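Local coordinates for Galactose/lactose metabolism regulatory protein GAL80 (Saccharomyces cerevisiae, PDB 3BTV), which represses the galactose and lactose metabolic genes of yeast by binding the activator GAL4 and blocking transcriptional activation when no inducing sugar is present, at residues A42-L46 and I368-Q373; K120-W126 and V147-L153; Q154-S158 and Q395-G401. The protein carries 1 engineered substitution. The contacts are given in a common frame with arbitrary orientation. Residue numbers count along the deposited sequence, not the author numbering.

Overall arrangement
All three contacts lie in or beside the Rossmann-type domain. Contact 2 is buried core of the parallel sheet: two neighbouring strands, joined by main-chain hydrogen bonds and lined by apolar side chains. Contact 1 is also largely buried, but no hydrogen bond crosses it. There helix 39-45 meets helix 363-380 mainly through side chains. That second helix also packs on contact 2, where L371 and Y372 touch F123. Contact 3 is only partly buried and is polar, with side chains and a water binding loop carbonyls. Its segment 154-158 follows directly after L153, and it reaches contact 1 through R370 NE and K157 O.

Contact 1 (A42-L46 and I368-Q373); sequences AILQL and IHRLYQ
Residues 42-45 form the last turn of helix 39-45. L46 N still bonds to A42 O (3.1 Å), but L46 leaves helical phi/psi at -101/43. Segment 368-373 is helical throughout, with Y372 N to I368 O at 3.1 Å and Q373 N to H369 O at 2.9 Å. The backbones come nearest at A42 and H369 (CA-CA 4.8 Å) and are wider apart at L46 and Q373 (CA-CA 7.8 Å).

A42 points toward the other helix. Its small side chain permits the close approach: A42 CA lies 3.7 Å from H369 CD2, at the ring edge, and A42 CB lies 3.9 Å from Y372 CD1. I43 starts sideways, but its mt rotamer brings CG1 to 3.6 Å from Y372 CE2. The Y372 OH is hydrogen-bonded to H39, and its ring meets F50 edge-to-face. The contact is a helix-helix packing between the first helix of the Rossmann-type domain, which follows strand 21-26, and a helix from far along the chain. Helix 363-380 comes after most strands of the large mixed sheet and packs back on the N-terminal domain.

Q45 also points toward the second helix, yet its OE1 stays 3.7 Å from H369 NE2 and no hydrogen bond forms. H369, with chi1 t, turns its ring into the gap. Its NE2 is buried here without a polar partner. L46, mt, lies along the second helix: CG is 4.0 Å from H369 NE2, and CD1 is 3.9 Å from Y372 CB. L46 also packs against the side chain of Q373.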
loop_
_atom_site.group_PDB
_atom_site.type_symbol
_atom_site.label_atom_id
_atom_site.label_comp_id
_atom_site.label_asym_id
_atom_site.label_seq_id
_atom_site.Cartn_x
_atom_site.Cartn_y
_atom_site.Cartn_z
ATOM N N ALA B 42 27.636 5.984 23.473
ATOM C CA ALA B 42 27.960 7.176 22.692
ATOM C C ALA B 42 28.778 8.189 23.493
ATOM O O ALA B 42 29.858 8.608 23.069
ATOM C CB ALA B 42 26.693 7.820 22.161
ATOM N N ILE B 43 28.260 8.585 24.650
ATOM C CA ILE B 43 28.939 9.562 25.493
ATOM C C ILE B 43 30.303 9.049 25.953
ATOM O O ILE B 43 31.234 9.830 26.174
ATOM C CB ILE B 43 28.088 9.921 26.726
ATOM C CG1 ILE B 43 26.727 10.475 26.291
ATOM C CG2 ILE B 43 28.828 10.913 27.623
ATOM C CD1 ILE B 43 25.835 10.880 27.446
ATOM N N LEU B 44 30.412 7.731 26.092
ATOM C CA LEU B 44 31.650 7.108 26.542
ATOM C C LEU B 44 32.747 7.308 25.504
ATOM O O LEU B 44 33.902 7.577 25.839
ATOM C CB LEU B 44 31.422 5.617 26.788
ATOM C CG LEU B 44 32.568 4.821 27.411
ATOM C CD1 LEU B 44 33.033 5.473 28.705
ATOM C CD2 LEU B 44 32.135 3.385 27.655
ATOM N N GLN B 45 32.367 7.191 24.240
ATOM C CA GLN B 45 33.310 7.281 23.134
ATOM C C GLN B 45 33.721 8.727 22.847
ATOM O O GLN B 45 34.842 8.994 22.407
ATOM C CB GLN B 45 32.703 6.638 21.889
ATOM C CG GLN B 45 33.727 6.110 20.900
ATOM C CD GLN B 45 33.172 4.986 20.051
ATOM O OE1 GLN B 45 32.005 4.617 20.180
ATOM N NE2 GLN B 45 34.006 4.432 19.181
ATOM N N LEU B 46 32.809 9.657 23.100
ATOM C CA LEU B 46 33.084 11.075 22.904
ATOM C C LEU B 46 33.389 11.732 24.245
ATOM O O LEU B 46 32.909 12.829 24.546
ATOM C CB LEU B 46 31.895 11.746 22.215
ATOM C CG LEU B 46 31.483 11.055 20.911
ATOM C CD1 LEU B 46 30.071 11.441 20.469
ATOM C CD2 LEU B 46 32.497 11.334 19.804
ATOM N N ILE B 368 22.257 6.637 17.319
ATOM C CA ILE B 368 22.302 7.558 18.453
ATOM C C ILE B 368 23.691 8.177 18.583
ATOM O O ILE B 368 23.833 9.336 18.971
ATOM C CB ILE B 368 21.913 6.882 19.793
ATOM C CG1 ILE B 368 20.391 6.770 19.926
ATOM C CG2 ILE B 368 22.436 7.697 20.955
ATOM C CD1 ILE B 368 19.777 5.714 19.037
ATOM N N HIS B 369 24.716 7.405 18.243
ATOM C CA HIS B 369 26.080 7.903 18.351
ATOM C C HIS B 369 26.268 9.072 17.401
ATOM O O HIS B 369 26.844 10.100 17.760
ATOM C CB HIS B 369 27.087 6.805 18.012
ATOM C CG HIS B 369 28.514 7.236 18.162
ATOM N ND1 HIS B 369 29.277 7.672 17.100
ATOM C CD2 HIS B 369 29.310 7.314 19.254
ATOM C CE1 HIS B 369 30.485 7.992 17.530
ATOM N NE2 HIS B 369 30.530 7.785 18.833
ATOM N N ARG B 370 25.761 8.903 16.185
ATOM C CA ARG B 370 25.941 9.886 15.125
ATOM C C ARG B 370 25.130 11.138 15.419
ATOM O O ARG B 370 25.454 12.229 14.950
ATOM C CB ARG B 370 25.578 9.281 13.760
ATOM C CG ARG B 370 26.660 8.341 13.223
ATOM C CD ARG B 370 26.164 7.437 12.099
ATOM N NE ARG B 370 25.956 8.158 10.841
ATOM C CZ ARG B 370 26.716 8.024 9.754
ATOM N NH1 ARG B 370 27.749 7.184 9.743
ATOM N NH2 ARG B 370 26.435 8.729 8.667
ATOM N N LEU B 371 24.075 10.975 16.210
ATOM C CA LEU B 371 23.290 12.118 16.670
ATOM C C LEU B 371 24.109 12.964 17.658
ATOM O O LEU B 371 24.185 14.187 17.538
ATOM C CB LEU B 371 21.989 11.640 17.323
ATOM C CG LEU B 371 21.095 12.713 17.943
ATOM C CD1 LEU B 371 20.826 13.834 16.943
ATOM C CD2 LEU B 371 19.793 12.089 18.438
ATOM N N TYR B 372 24.716 12.301 18.637
ATOM C CA TYR B 372 25.594 12.975 19.589
ATOM C C TYR B 372 26.727 13.682 18.866
ATOM O O TYR B 372 27.039 14.831 19.163
ATOM C CB TYR B 372 26.169 11.986 20.604
ATOM C CG TYR B 372 25.327 11.853 21.849
ATOM C CD1 TYR B 372 24.301 10.923 21.916
ATOM C CD2 TYR B 372 25.547 12.674 22.953
ATOM C CE1 TYR B 372 23.519 10.811 23.044
ATOM C CE2 TYR B 372 24.769 12.566 24.091
ATOM C CZ TYR B 372 23.756 11.631 24.126
ATOM O OH TYR B 372 22.969 11.506 25.244
ATOM N N GLN B 373 27.332 12.992 17.908
ATOM C CA GLN B 373 28.424 13.569 17.138
ATOM C C GLN B 373 27.974 14.857 16.448
ATOM O O GLN B 373 28.669 15.873 16.495
ATOM C CB GLN B 373 28.954 12.561 16.113
ATOM C CG GLN B 373 30.191 13.018 15.361
ATOM C CD GLN B 373 31.452 12.948 16.207
ATOM O OE1 GLN B 373 32.023 13.975 16.582
ATOM N NE2 GLN B 373 31.887 11.732 16.521
#

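Contact 2 (K120-W126 and V147-L153); sequences KYLFVEW and VQTIISL
Strands 121-125 and 148-152 run parallel, 4.6 Å apart at closest approach and 20° between directions. Y121 pairs with Q148, L122 with T149, F123 with I150 and V124 with I151. Hydrogen bonds are Q148 N-K120 O, L122 N-Q148 O, V124 N-I150 O and S152 N-V124 O (each 2.9 Å), and I150 N-L122 O (2.7 Å).

On the face of Y121 and F123, I150 fills the hollow between the two aromatics. I150 CD1 is 4.0 Å from Y121 CB. I150 CG2 sits over the F123 ring, 4.2 Å from the centroid, as a CH-pi contact. F123, chi1 t, extends to S152, CE2 to CB 3.8 Å. Helix 363-380 covers this face.

On the other face L122 CB meets V147 CG2 at 4.2 Å. Just past the strand ends, W126 (chi1 t) takes L153 CD2 over its ring, 3.9 Å from CG. I151 CG1 lies at the ring edge, 4.3 Å from W126 CE3. With helix 132-143 between them, the strands form a right-handed beta-alpha-beta unit at one edge of the Rossmann-type sheet.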
loop_
_atom_site.group_PDB
_atom_site.type_symbol
_atom_site.label_atom_id
_atom_site.label_comp_id
_atom_site.label_asym_id
_atom_site.label_seq_id
_atom_site.Cartn_x
_atom_site.Cartn_y
_atom_site.Cartn_z
ATOM N N LYS B 120 22.112 24.922 28.138
ATOM C CA LYS B 120 22.088 25.285 26.728
ATOM C C LYS B 120 21.254 24.306 25.912
ATOM O O LYS B 120 20.741 24.651 24.848
ATOM C CB LYS B 120 23.512 25.320 26.168
ATOM C CG LYS B 120 24.439 26.293 26.873
ATOM C CD LYS B 120 24.026 27.734 26.630
ATOM C CE LYS B 120 24.946 28.708 27.358
ATOM N NZ LYS B 120 24.800 28.630 28.839
ATOM N N TYR B 121 21.123 23.082 26.412
ATOM C CA TYR B 121 20.509 22.025 25.627
ATOM C C TYR B 121 19.524 21.165 26.389
ATOM O O TYR B 121 19.761 20.795 27.540
ATOM C CB TYR B 121 21.590 21.124 25.033
ATOM C CG TYR B 121 22.584 21.850 24.163
ATOM C CD1 TYR B 121 23.867 22.129 24.623
ATOM C CD2 TYR B 121 22.243 22.260 22.882
ATOM C CE1 TYR B 121 24.782 22.795 23.826
ATOM C CE2 TYR B 121 23.149 22.927 22.079
ATOM C CZ TYR B 121 24.416 23.192 22.555
ATOM O OH TYR B 121 25.315 23.856 21.753
ATOM N N LEU B 122 18.423 20.835 25.723
ATOM C CA LEU B 122 17.480 19.853 26.241
ATOM C C LEU B 122 17.268 18.750 25.215
ATOM O O LEU B 122 16.832 19.002 24.087
ATOM C CB LEU B 122 16.144 20.495 26.606
ATOM C CG LEU B 122 15.082 19.481 27.044
ATOM C CD1 LEU B 122 15.523 18.770 28.330
ATOM C CD2 LEU B 122 13.728 20.162 27.233
ATOM N N PHE B 123 17.577 17.525 25.614
ATOM C CA PHE B 123 17.538 16.377 24.718
ATOM C C PHE B 123 16.442 15.432 25.200
ATOM O O PHE B 123 16.510 14.923 26.321
ATOM C CB PHE B 123 18.898 15.679 24.769
ATOM C CG PHE B 123 19.091 14.608 23.728
ATOM C CD1 PHE B 123 20.345 14.046 23.533
ATOM C CD2 PHE B 123 18.040 14.164 22.953
ATOM C CE1 PHE B 123 20.543 13.060 22.581
ATOM C CE2 PHE B 123 18.233 13.179 21.994
ATOM C CZ PHE B 123 19.481 12.625 21.811
ATOM N N VAL B 124 15.429 15.207 24.362
ATOM C CA VAL B 124 14.319 14.319 24.718
ATOM C C VAL B 124 14.153 13.226 23.685
ATOM O O VAL B 124 14.360 13.455 22.497
ATOM C CB VAL B 124 12.980 15.096 24.874
ATOM C CG1 VAL B 124 11.857 14.166 25.329
ATOM C CG2 VAL B 124 13.142 16.248 25.876
ATOM N N GLU B 125 13.774 12.035 24.129
ATOM C CA GLU B 125 13.514 10.946 23.196
ATOM C C GLU B 125 12.135 11.036 22.571
ATOM O O GLU B 125 11.226 11.633 23.141
ATOM C CB GLU B 125 13.690 9.602 23.888
ATOM C CG GLU B 125 15.142 9.293 24.164
ATOM C CD GLU B 125 15.344 7.872 24.608
ATOM O OE1 GLU B 125 14.599 7.435 25.514
ATOM O OE2 GLU B 125 16.240 7.195 24.050
ATOM N N TRP B 126 12.002 10.473 21.375
ATOM C CA TRP B 126 10.701 10.327 20.731
ATOM C C TRP B 126 10.024 9.116 21.364
ATOM O O TRP B 126 10.679 8.104 21.581
ATOM C CB TRP B 126 10.864 10.125 19.220
ATOM C CG TRP B 126 9.551 9.912 18.527
ATOM C CD1 TRP B 126 9.027 8.727 18.128
ATOM C CD2 TRP B 126 8.583 10.914 18.194
ATOM N NE1 TRP B 126 7.794 8.921 17.569
ATOM C CE2 TRP B 126 7.495 10.258 17.600
ATOM C CE3 TRP B 126 8.527 12.301 18.355
ATOM C CZ2 TRP B 126 6.363 10.941 17.141
ATOM C CZ3 TRP B 126 7.410 12.979 17.899
ATOM C CH2 TRP B 126 6.340 12.299 17.308
ATOM N N VAL B 147 16.355 27.471 25.616
ATOM C CA VAL B 147 17.357 26.437 25.349
ATOM C C VAL B 147 17.199 25.844 23.962
ATOM O O VAL B 147 16.097 25.807 23.408
ATOM C CB VAL B 147 17.289 25.290 26.377
ATOM C CG1 VAL B 147 17.702 25.795 27.767
ATOM C CG2 VAL B 147 15.884 24.700 26.417
ATOM N N GLN B 148 18.308 25.388 23.391
ATOM C CA GLN B 148 18.241 24.636 22.149
ATOM C C GLN B 148 17.763 23.234 22.478
ATOM O O GLN B 148 18.240 22.618 23.438
ATOM C CB GLN B 148 19.603 24.567 21.466
ATOM C CG GLN B 148 19.622 23.643 20.265
ATOM C CD GLN B 148 18.831 24.192 19.099
ATOM O OE1 GLN B 148 17.814 23.624 18.690
ATOM N NE2 GLN B 148 19.295 25.309 18.555
ATOM N N THR B 149 16.820 22.732 21.688
ATOM C CA THR B 149 16.246 21.423 21.954
ATOM C C THR B 149 16.664 20.385 20.917
ATOM O O THR B 149 16.930 20.709 19.757
ATOM C CB THR B 149 14.704 21.474 22.022
ATOM O OG1 THR B 149 14.168 21.652 20.707
ATOM C CG2 THR B 149 14.231 22.613 22.928
ATOM N N ILE B 150 16.725 19.133 21.354
ATOM C CA ILE B 150 16.995 18.011 20.466
ATOM C C ILE B 150 15.943 16.931 20.704
ATOM O O ILE B 150 15.589 16.651 21.850
ATOM C CB ILE B 150 18.401 17.420 20.716
ATOM C CG1 ILE B 150 19.470 18.516 20.703
ATOM C CG2 ILE B 150 18.742 16.336 19.687
ATOM C CD1 ILE B 150 20.125 18.798 22.072
ATOM N N ILE B 151 15.428 16.340 19.630
ATOM C CA ILE B 151 14.568 15.168 19.753
ATOM C C ILE B 151 15.323 13.967 19.189
ATOM O O ILE B 151 16.008 14.085 18.175
ATOM C CB ILE B 151 13.215 15.336 19.001
ATOM C CG1 ILE B 151 12.258 14.179 19.318
ATOM C CG2 ILE B 151 13.422 15.430 17.495
ATOM C CD1 ILE B 151 11.636 14.268 20.734
ATOM N N SER B 152 15.192 12.814 19.836
ATOM C CA SER B 152 15.853 11.602 19.369
ATOM C C SER B 152 15.155 10.955 18.164
ATOM O O SER B 152 14.614 9.851 18.263
ATOM C CB SER B 152 15.970 10.586 20.500
ATOM O OG SER B 152 16.873 9.555 20.142
ATOM N N LEU B 153 15.162 11.645 17.029
ATOM C CA LEU B 153 14.742 11.034 15.765
ATOM C C LEU B 153 16.024 10.563 15.055
ATOM O O LEU B 153 16.356 11.018 13.961
ATOM C CB LEU B 153 13.956 12.029 14.907
ATOM C CG LEU B 153 12.543 12.379 15.424
ATOM C CD1 LEU B 153 11.894 13.494 14.606
ATOM C CD2 LEU B 153 11.631 11.157 15.425
#

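Contact 3 (Q154-S158 and Q395-G401); sequences QGRKS and QGFDFEG
Residues 154-157 make a short 3-10 turn, with K157 N to Q154 O at 3.0 Å and S158 N to G155 O at 3.1 Å. S158 is the N-cap of helix 159-169. Segment 395-401 has no regular helix or strand. It opens with a type II' beta turn from Q395 to D398, closed by D398 N to Q395 O (3.0 Å), with G396 at phi/psi 61/-130. G401 also has positive phi (77/-136). The backbones stay apart: the nearest CA pair, R156 and F399, is 8.8 Å.

Long side chains span this gap. R156, with chi1 m then tt, sends NH1 to Q395 OE1 (2.8 Å, near the guanidinium plane) and, by a weak bond, to G396 O (2.9 Å). Its NE forms a salt bridge with D219. The contact ties the loop by which the chain leaves the last strand of the Rossmann-type sheet, 148-152, to the loop before helix 405-424.

K157 (mmtt) gives NZ to G401 O at 2.8 Å. Q395 is fully extended (chi1 and chi2 t), and its NE2 donates to E400 O (3.1 Å), a bond within the same loop. Water 1 sits among these groups. It accepts from K157 NZ (2.9 Å) and Q395 NE2 (3.0 Å), and donates to R156 O (3.1 Å) and weakly to F399 O (3.4 Å). K157 O takes its hydrogen bond from R370 NE.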
loop_
_atom_site.group_PDB
_atom_site.type_symbol
_atom_site.label_atom_id
_atom_site.label_comp_id
_atom_site.label_asym_id
_atom_site.label_seq_id
_atom_site.Cartn_x
_atom_site.Cartn_y
_atom_site.Cartn_z
ATOM N N GLN B 154 16.738 9.654 15.713
ATOM C CA GLN B 154 18.093 9.284 15.314
ATOM C C GLN B 154 18.150 8.581 13.969
ATOM O O GLN B 154 19.239 8.306 13.454
ATOM C CB GLN B 154 18.755 8.420 16.389
ATOM C CG GLN B 154 18.343 6.966 16.340
ATOM C CD GLN B 154 16.939 6.743 16.844
ATOM O OE1 GLN B 154 16.494 7.406 17.779
ATOM N NE2 GLN B 154 16.230 5.805 16.227
ATOM N N GLY B 155 16.979 8.295 13.399
ATOM C CA GLY B 155 16.896 7.709 12.073
ATOM C C GLY B 155 17.440 8.677 11.035
ATOM O O GLY B 155 17.990 8.282 9.999
ATOM N N ARG B 156 17.279 9.964 11.309
ATOM C CA ARG B 156 17.793 10.993 10.420
ATOM C C ARG B 156 19.325 10.950 10.344
ATOM O O ARG B 156 19.920 11.600 9.485
ATOM C CB ARG B 156 17.339 12.379 10.890
ATOM C CG ARG B 156 15.834 12.603 10.845
ATOM C CD ARG B 156 15.465 14.030 11.277
ATOM N NE ARG B 156 14.120 14.371 10.818
ATOM C CZ ARG B 156 13.738 15.587 10.447
ATOM N NH1 ARG B 156 14.603 16.589 10.470
ATOM N NH2 ARG B 156 12.497 15.797 10.026
ATOM N N LYS B 157 19.951 10.199 11.253
ATOM C CA LYS B 157 21.415 10.108 11.336
ATOM C C LYS B 157 21.946 8.765 10.850
ATOM O O LYS B 157 23.142 8.505 10.915
ATOM C CB LYS B 157 21.900 10.321 12.779
ATOM C CG LYS B 157 21.809 11.750 13.271
ATOM C CD LYS B 157 22.539 12.730 12.354
ATOM C CE LYS B 157 22.126 14.161 12.686
ATOM N NZ LYS B 157 22.538 15.171 11.671
ATOM N N SER B 158 21.058 7.896 10.392
ATOM C CA SER B 158 21.493 6.626 9.820
ATOM C C SER B 158 22.314 6.867 8.554
ATOM O O SER B 158 22.009 7.763 7.769
ATOM C CB SER B 158 20.293 5.748 9.478
ATOM O OG SER B 158 20.650 4.752 8.524
ATOM N N GLN B 395 15.606 21.373 12.306
ATOM C CA GLN B 395 16.492 20.875 11.277
ATOM C C GLN B 395 15.775 20.964 9.937
ATOM O O GLN B 395 16.378 21.300 8.924
ATOM C CB GLN B 395 16.919 19.436 11.556
ATOM C CG GLN B 395 17.894 18.910 10.517
ATOM C CD GLN B 395 18.220 17.460 10.718
ATOM O OE1 GLN B 395 17.359 16.674 11.102
ATOM N NE2 GLN B 395 19.468 17.085 10.438
ATOM N N GLY B 396 14.476 20.691 9.949
ATOM C CA GLY B 396 13.714 20.638 8.721
ATOM C C GLY B 396 14.268 19.553 7.822
ATOM O O GLY B 396 14.468 18.423 8.254
ATOM N N PHE B 397 14.521 19.903 6.569
ATOM C CA PHE B 397 15.089 18.970 5.618
ATOM C C PHE B 397 16.597 19.152 5.448
ATOM O O PHE B 397 17.195 18.585 4.538
ATOM C CB PHE B 397 14.405 19.120 4.271
ATOM C CG PHE B 397 12.920 18.981 4.341
ATOM C CD1 PHE B 397 12.344 17.994 5.123
ATOM C CD2 PHE B 397 12.099 19.832 3.624
ATOM C CE1 PHE B 397 10.974 17.859 5.192
ATOM C CE2 PHE B 397 10.722 19.701 3.682
ATOM C CZ PHE B 397 10.162 18.716 4.465
ATOM N N ASP B 398 17.206 19.949 6.318
ATOM C CA ASP B 398 18.642 20.192 6.236
ATOM C C ASP B 398 19.457 18.956 6.568
ATOM O O ASP B 398 19.115 18.217 7.489
ATOM C CB ASP B 398 19.055 21.291 7.210
ATOM C CG ASP B 398 18.678 22.671 6.726
ATOM O OD1 ASP B 398 18.449 22.830 5.507
ATOM O OD2 ASP B 398 18.613 23.593 7.572
ATOM N N PHE B 399 20.550 18.751 5.836
ATOM C CA PHE B 399 21.520 17.712 6.179
ATOM C C PHE B 399 22.156 18.065 7.520
ATOM O O PHE B 399 22.470 17.188 8.327
ATOM C CB PHE B 399 22.626 17.611 5.114
ATOM C CG PHE B 399 22.227 16.861 3.874
ATOM C CD1 PHE B 399 21.908 17.543 2.708
ATOM C CD2 PHE B 399 22.203 15.478 3.862
ATOM C CE1 PHE B 399 21.547 16.864 1.560
ATOM C CE2 PHE B 399 21.839 14.787 2.713
ATOM C CZ PHE B 399 21.512 15.480 1.565
ATOM N N GLU B 400 22.314 19.370 7.738
ATOM C CA GLU B 400 23.004 19.945 8.893
ATOM C C GLU B 400 22.222 19.872 10.183
ATOM O O GLU B 400 20.993 19.824 10.184
ATOM C CB GLU B 400 23.296 21.427 8.636
ATOM C CG GLU B 400 24.529 21.681 7.815
ATOM C CD GLU B 400 24.710 20.639 6.739
ATOM O OE1 GLU B 400 25.768 19.975 6.741
ATOM O OE2 GLU B 400 23.788 20.470 5.910
ATOM N N GLY B 401 22.958 19.916 11.286
ATOM C CA GLY B 401 22.361 20.037 12.595
ATOM C C GLY B 401 21.775 18.726 13.054
ATOM O O GLY B 401 22.367 17.664 12.885
HETATM O O HOH W 1 20.698 14.574 9.476
#